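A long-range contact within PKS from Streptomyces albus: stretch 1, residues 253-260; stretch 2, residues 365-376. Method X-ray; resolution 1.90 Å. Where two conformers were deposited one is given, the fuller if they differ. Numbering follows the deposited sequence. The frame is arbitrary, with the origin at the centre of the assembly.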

ATOM      1  N   GLY A 253      18.659 -16.703 -17.818  1.00 24.60           N
ATOM      2  CA  GLY A 253      18.170 -15.407 -17.390  1.00 22.30           C
ATOM      3  C   GLY A 253      17.203 -14.748 -18.353  1.00 19.51           C
ATOM      4  O   GLY A 253      16.685 -15.375 -19.279  1.00 20.55           O
ATOM      5  N   THR A 254      16.961 -13.462 -18.131  1.00 20.26           N
ATOM      6  CA  THR A 254      15.841 -12.787 -18.773  1.00 21.62           C
ATOM      7  C   THR A 254      16.336 -11.469 -19.354  1.00 21.16           C
ATOM      8  O   THR A 254      17.533 -11.219 -19.385  1.00 24.48           O
ATOM      9  CB  THR A 254      14.678 -12.575 -17.758  1.00 21.81           C
ATOM     10  OG1 THR A 254      13.497 -12.122 -18.426  1.00 22.97           O
ATOM     11  CG2 THR A 254      15.060 -11.574 -16.675  1.00 18.06           C
ATOM     12  N   VAL A 255      15.413 -10.660 -19.851  1.00 19.78           N
ATOM     13  CA  VAL A 255      15.710  -9.328 -20.374  1.00 20.04           C
ATOM     14  C   VAL A 255      14.762  -8.370 -19.696  1.00 18.24           C
ATOM     15  O   VAL A 255      13.571  -8.641 -19.606  1.00 17.29           O
ATOM     16  CB  VAL A 255      15.505  -9.216 -21.894  1.00 28.09           C
ATOM     17  CG1 VAL A 255      16.008  -7.870 -22.406  1.00 31.34           C
ATOM     18  CG2 VAL A 255      16.214 -10.302 -22.577  1.00 35.74           C
ATOM     19  N   ILE A 256      15.250  -7.260 -19.223  1.00 16.76           N
ATOM     20  CA  ILE A 256      14.412  -6.270 -18.634  1.00 22.91           C
ATOM     21  C   ILE A 256      13.515  -5.688 -19.693  1.00 24.35           C
ATOM     22  O   ILE A 256      13.952  -5.463 -20.767  1.00 33.15           O
ATOM     23  CB  ILE A 256      15.217  -5.206 -17.899  1.00 37.66           C
ATOM     24  CG1 ILE A 256      14.412  -4.730 -16.717  1.00 42.49           C
ATOM     25  CG2 ILE A 256      15.710  -4.112 -18.818  1.00 50.49           C
ATOM     26  CD1 ILE A 256      14.242  -5.858 -15.756  1.00 49.92           C
ATOM     27  N   GLY A 257      12.269  -5.498 -19.394  1.00 17.93           N
ATOM     28  CA  GLY A 257      11.362  -4.915 -20.363  1.00 16.73           C
ATOM     29  C   GLY A 257      10.684  -3.663 -19.870  1.00 14.98           C
ATOM     30  O   GLY A 257      10.804  -3.268 -18.696  1.00 14.54           O
ATOM     31  N   ASN A 258       9.929  -3.053 -20.772  1.00 13.15           N
ATOM     32  CA  ASN A 258       9.255  -1.803 -20.480  1.00 11.46           C
ATOM     33  C   ASN A 258       7.785  -1.935 -20.769  1.00 12.61           C
ATOM     34  O   ASN A 258       7.406  -2.480 -21.802  1.00 13.24           O
ATOM     35  CB  ASN A 258       9.888  -0.679 -21.305  1.00 11.72           C
ATOM     36  CG  ASN A 258      11.363  -0.518 -21.005  1.00 15.39           C
ATOM     37  OD1 ASN A 258      11.759   0.297 -20.180  1.00 19.38           O
ATOM     38  ND2 ASN A 258      12.179  -1.306 -21.656  1.00 15.50           N
ATOM     39  N   GLY A 259       6.946  -1.460 -19.857  1.00 10.99           N
ATOM     40  CA  GLY A 259       5.523  -1.544 -20.091  1.00 11.84           C
ATOM     41  C   GLY A 259       4.670  -1.091 -18.940  1.00 11.92           C
ATOM     42  O   GLY A 259       5.174  -0.696 -17.883  1.00 11.93           O
ATOM     43  N   VAL A 260       3.360  -1.147 -19.150  1.00 10.29           N
ATOM     44  CA  VAL A 260       2.402  -0.602 -18.197  1.00  9.56           C
ATOM     45  C   VAL A 260       1.117  -1.368 -18.356  1.00 11.07           C
ATOM     46  O   VAL A 260       0.754  -1.745 -19.472  1.00 11.09           O
ATOM     47  CB  VAL A 260       2.159   0.915 -18.414  1.00 12.36           C
ATOM     48  CG1 VAL A 260       1.696   1.197 -19.846  1.00 16.97           C
ATOM     49  CG2 VAL A 260       1.130   1.455 -17.447  1.00 10.93           C
ATOM     50  N   VAL A 365       5.062 -15.410 -19.268  1.00 15.32           N
ATOM     51  CA  VAL A 365       4.989 -14.330 -20.256  1.00 15.03           C
ATOM     52  C   VAL A 365       6.329 -13.598 -20.378  1.00 14.00           C
ATOM     53  O   VAL A 365       6.560 -12.857 -21.333  1.00 15.10           O
ATOM     54  CB  VAL A 365       3.882 -13.320 -19.915  1.00 12.94           C
ATOM     55  CG1 VAL A 365       4.276 -12.413 -18.714  1.00 12.42           C
ATOM     56  CG2 VAL A 365       3.516 -12.498 -21.132  1.00 15.35           C
ATOM     57  N   LYS A 366       7.225 -13.796 -19.420  1.00 14.15           N
ATOM     58  CA  LYS A 366       8.553 -13.214 -19.563  1.00 14.70           C
ATOM     59  C   LYS A 366       9.257 -13.787 -20.808  1.00 17.27           C
ATOM     60  O   LYS A 366      10.160 -13.152 -21.342  1.00 17.87           O
ATOM     61  CB  LYS A 366       9.387 -13.441 -18.305  1.00 12.76           C
ATOM     62  CG  LYS A 366       8.831 -12.649 -17.102  1.00 12.54           C
ATOM     63  CD  LYS A 366       9.759 -12.686 -15.915  1.00 11.28           C
ATOM     64  CE  LYS A 366       9.207 -11.840 -14.764  1.00 13.39           C
ATOM     65  NZ  LYS A 366       7.854 -12.298 -14.367  1.00 13.35           N
ATOM     66  N   THR A 367       8.813 -14.950 -21.296  1.00 17.42           N
ATOM     67  CA  THR A 367       9.408 -15.539 -22.508  1.00 18.31           C
ATOM     68  C   THR A 367       8.944 -14.800 -23.770  1.00 18.50           C
ATOM     69  O   THR A 367       9.623 -14.853 -24.801  1.00 19.40           O
ATOM     70  CB  THR A 367       9.076 -17.047 -22.667  1.00 18.33           C
ATOM     71  OG1 THR A 367       7.675 -17.223 -22.945  1.00 17.29           O
ATOM     72  CG2 THR A 367       9.467 -17.829 -21.420  1.00 17.19           C
ATOM     73  N   ASN A 368       7.801 -14.120 -23.686  1.00 17.63           N
ATOM     74  CA  ASN A 368       7.314 -13.291 -24.791  1.00 17.47           C
ATOM     75  C   ASN A 368       7.925 -11.889 -24.738  1.00 17.38           C
ATOM     76  O   ASN A 368       8.505 -11.420 -25.715  1.00 17.07           O
ATOM     77  CB  ASN A 368       5.777 -13.150 -24.775  1.00 15.57           C
ATOM     78  CG  ASN A 368       5.045 -14.474 -24.814  1.00 19.01           C
ATOM     79  OD1 ASN A 368       4.834 -15.127 -23.787  1.00 17.71           O
ATOM     80  ND2 ASN A 368       4.607 -14.855 -26.002  1.00 19.86           N
ATOM     81  N   VAL A 369       7.764 -11.212 -23.597  1.00 17.75           N
ATOM     82  CA  VAL A 369       8.005  -9.768 -23.527  1.00 15.49           C
ATOM     83  C   VAL A 369       9.125  -9.363 -22.577  1.00 16.82           C
ATOM     84  O   VAL A 369       9.376  -8.169 -22.395  1.00 16.80           O
ATOM     85  CB  VAL A 369       6.716  -8.999 -23.104  1.00 13.11           C
ATOM     86  CG1 VAL A 369       5.596  -9.236 -24.100  1.00 14.73           C
ATOM     87  CG2 VAL A 369       6.276  -9.381 -21.678  1.00 14.21           C
ATOM     88  N   GLY A 370       9.807 -10.344 -21.995  1.00 17.06           N
ATOM     89  CA  GLY A 370      10.801 -10.085 -20.967  1.00 17.81           C
ATOM     90  C   GLY A 370      10.209  -9.764 -19.601  1.00 17.10           C
ATOM     91  O   GLY A 370       9.020  -9.917 -19.360  1.00 15.84           O
ATOM     92  N   HIS A 371      11.077  -9.287 -18.725  1.00 15.15           N
ATOM     93  CA  HIS A 371      10.793  -9.043 -17.328  1.00 13.30           C
ATOM     94  C   HIS A 371      10.436  -7.576 -17.155  1.00 13.70           C
ATOM     95  O   HIS A 371      11.321  -6.725 -17.177  1.00 12.60           O
ATOM     96  CB  HIS A 371      12.025  -9.431 -16.487  1.00 10.80           C
ATOM     97  CG  HIS A 371      11.787  -9.436 -15.012  1.00 14.21           C
ATOM     98  ND1 HIS A 371      10.802  -8.687 -14.410  1.00 14.51           N
ATOM     99  CD2 HIS A 371      12.416 -10.107 -14.010  1.00 16.26           C
ATOM    100  CE1 HIS A 371      10.828  -8.890 -13.103  1.00 15.90           C
ATOM    101  NE2 HIS A 371      11.798  -9.744 -12.835  1.00 14.51           N
ATOM    102  N   LEU A 372       9.145  -7.282 -16.978  1.00 10.81           N
ATOM    103  CA  LEU A 372       8.674  -5.892 -16.889  1.00 11.49           C
ATOM    104  C   LEU A 372       8.810  -5.287 -15.499  1.00 11.46           C
ATOM    105  O   LEU A 372       8.216  -4.242 -15.198  1.00 12.56           O
ATOM    106  CB  LEU A 372       7.213  -5.810 -17.355  1.00 13.12           C
ATOM    107  CG  LEU A 372       7.001  -5.513 -18.848  1.00 20.36           C
ATOM    108  CD1 LEU A 372       7.855  -6.372 -19.700  1.00 16.43           C
ATOM    109  CD2 LEU A 372       5.545  -5.692 -19.250  1.00 21.28           C
ATOM    110  N   ASP A 373       9.598  -5.931 -14.652  1.00 13.08           N
ATOM    111  CA  ASP A 373       9.996  -5.327 -13.384  1.00 14.62           C
ATOM    112  C   ASP A 373       8.748  -4.983 -12.544  1.00 11.67           C
ATOM    113  O   ASP A 373       7.971  -5.876 -12.231  1.00 12.23           O
ATOM    114  CB  ASP A 373      10.862  -4.103 -13.665  1.00 19.04           C
ATOM    115  CG  ASP A 373      11.620  -3.628 -12.449  1.00 28.69           C
ATOM    116  OD1 ASP A 373      12.609  -4.291 -12.083  1.00 38.47           O
ATOM    117  OD2 ASP A 373      11.231  -2.586 -11.875  1.00 29.55           O
ATOM    118  N   THR A 374       8.524  -3.714 -12.204  1.00 10.93           N
ATOM    119  CA  THR A 374       7.347  -3.325 -11.427  0.59 12.00           C
ATOM    120  C   THR A 374       6.044  -3.808 -12.065  1.00  9.69           C
ATOM    121  O   THR A 374       5.076  -4.145 -11.366  1.00 12.15           O
ATOM    122  CB  THR A 374       7.307  -1.783 -11.277  0.59 16.75           C
ATOM    123  OG1 THR A 374       8.637  -1.294 -11.056  0.59 21.60           O
ATOM    124  CG2 THR A 374       6.413  -1.358 -10.128  0.59 11.80           C
ATOM    125  N   ALA A 375       6.028  -3.845 -13.393  1.00  7.81           N
ATOM    126  CA  ALA A 375       4.836  -4.232 -14.153  1.00  8.91           C
ATOM    127  C   ALA A 375       4.778  -5.707 -14.533  1.00 10.40           C
ATOM    128  O   ALA A 375       3.912  -6.114 -15.311  1.00 10.30           O
ATOM    129  CB  ALA A 375       4.752  -3.394 -15.421  1.00 10.32           C
ATOM    130  N   ALA A 376       5.704  -6.510 -14.028  1.00  9.76           N
ATOM    131  CA  ALA A 376       5.792  -7.907 -14.469  1.00 10.41           C
ATOM    132  C   ALA A 376       4.513  -8.658 -14.143  1.00  9.91           C
ATOM    133  O   ALA A 376       4.029  -9.447 -14.943  1.00 11.29           O
ATOM    134  CB  ALA A 376       6.985  -8.599 -13.831  1.00 10.66           C
TER

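This is a compact backbone-to-backbone contact, a single beta bridge between Ile 256 and His 371 flanked by glycines that let the chains approach and by a few side chains that fill the space around it. Two hydrogen bonds carry it. His 371 N donates its hydrogen to Val 255 O at 2.7 Å in an almost straight line, and Gly 257 N gives its own to His 371 O, also at 2.7 Å. Both polar groups of the His 371 backbone are thus spent on the residues flanking Ile 256, and Ile 256 CA adds a CA-H...O contact to His 371 O at 3.4 Å.

Glycine sits where a CB would have run into the other stretch, whether into its backbone or into the Leu 372 side chain. Gly 370 leaves the helix with positive phi, which already favours glycine, and a CB here would lie 2.6 Å from Val 255 O. At Gly 257 a CB would point toward the other stretch, 2.7 Å from Leu 372 CD1 and 2.9 Å from Val 369 O. Gly 259 repeats the theme: its CB would fall 3.0 Å from Leu 372 CD2. The Leu 372 side chain begins sideways, but its end comes nearer and occupies the room that Gly 257 and Gly 259 leave free. Farther along, Ala 375 points toward stretch 1 and its small CB packs 3.7 Å from Gly 259 O.

His 371 has the largest area covered by the other stretch, and its ring is fixed from several directions. Its ND1 accepts a hydrogen bond from Asp 373 N at 3.0 Å, which ties the ring to the turn of its own stretch, while NE2 is satisfied elsewhere in the structure. Thr 254 CG2 sits at the ring edge, near its plane. Ile 256 directs its CA-to-CB bond away, yet the end of its side chain comes back, bringing CD1 to 3.4 Å from His 371 O and 4.3 Å from His 371 CB. A long aliphatic chain suits this place because its tip can cover the bridge from a CB that faces elsewhere.

Thr 254 points toward stretch 2 in the t rotamer, and its OG1 lies 3.6 Å from His 371 CB. That hydroxyl is buried by the contact without a polar partner anywhere in the model, so here threonine contributes shape and packing. In all, 414 Å² is buried, both sides summed: a modest area, organised around two short hydrogen bonds and the glycines beside them.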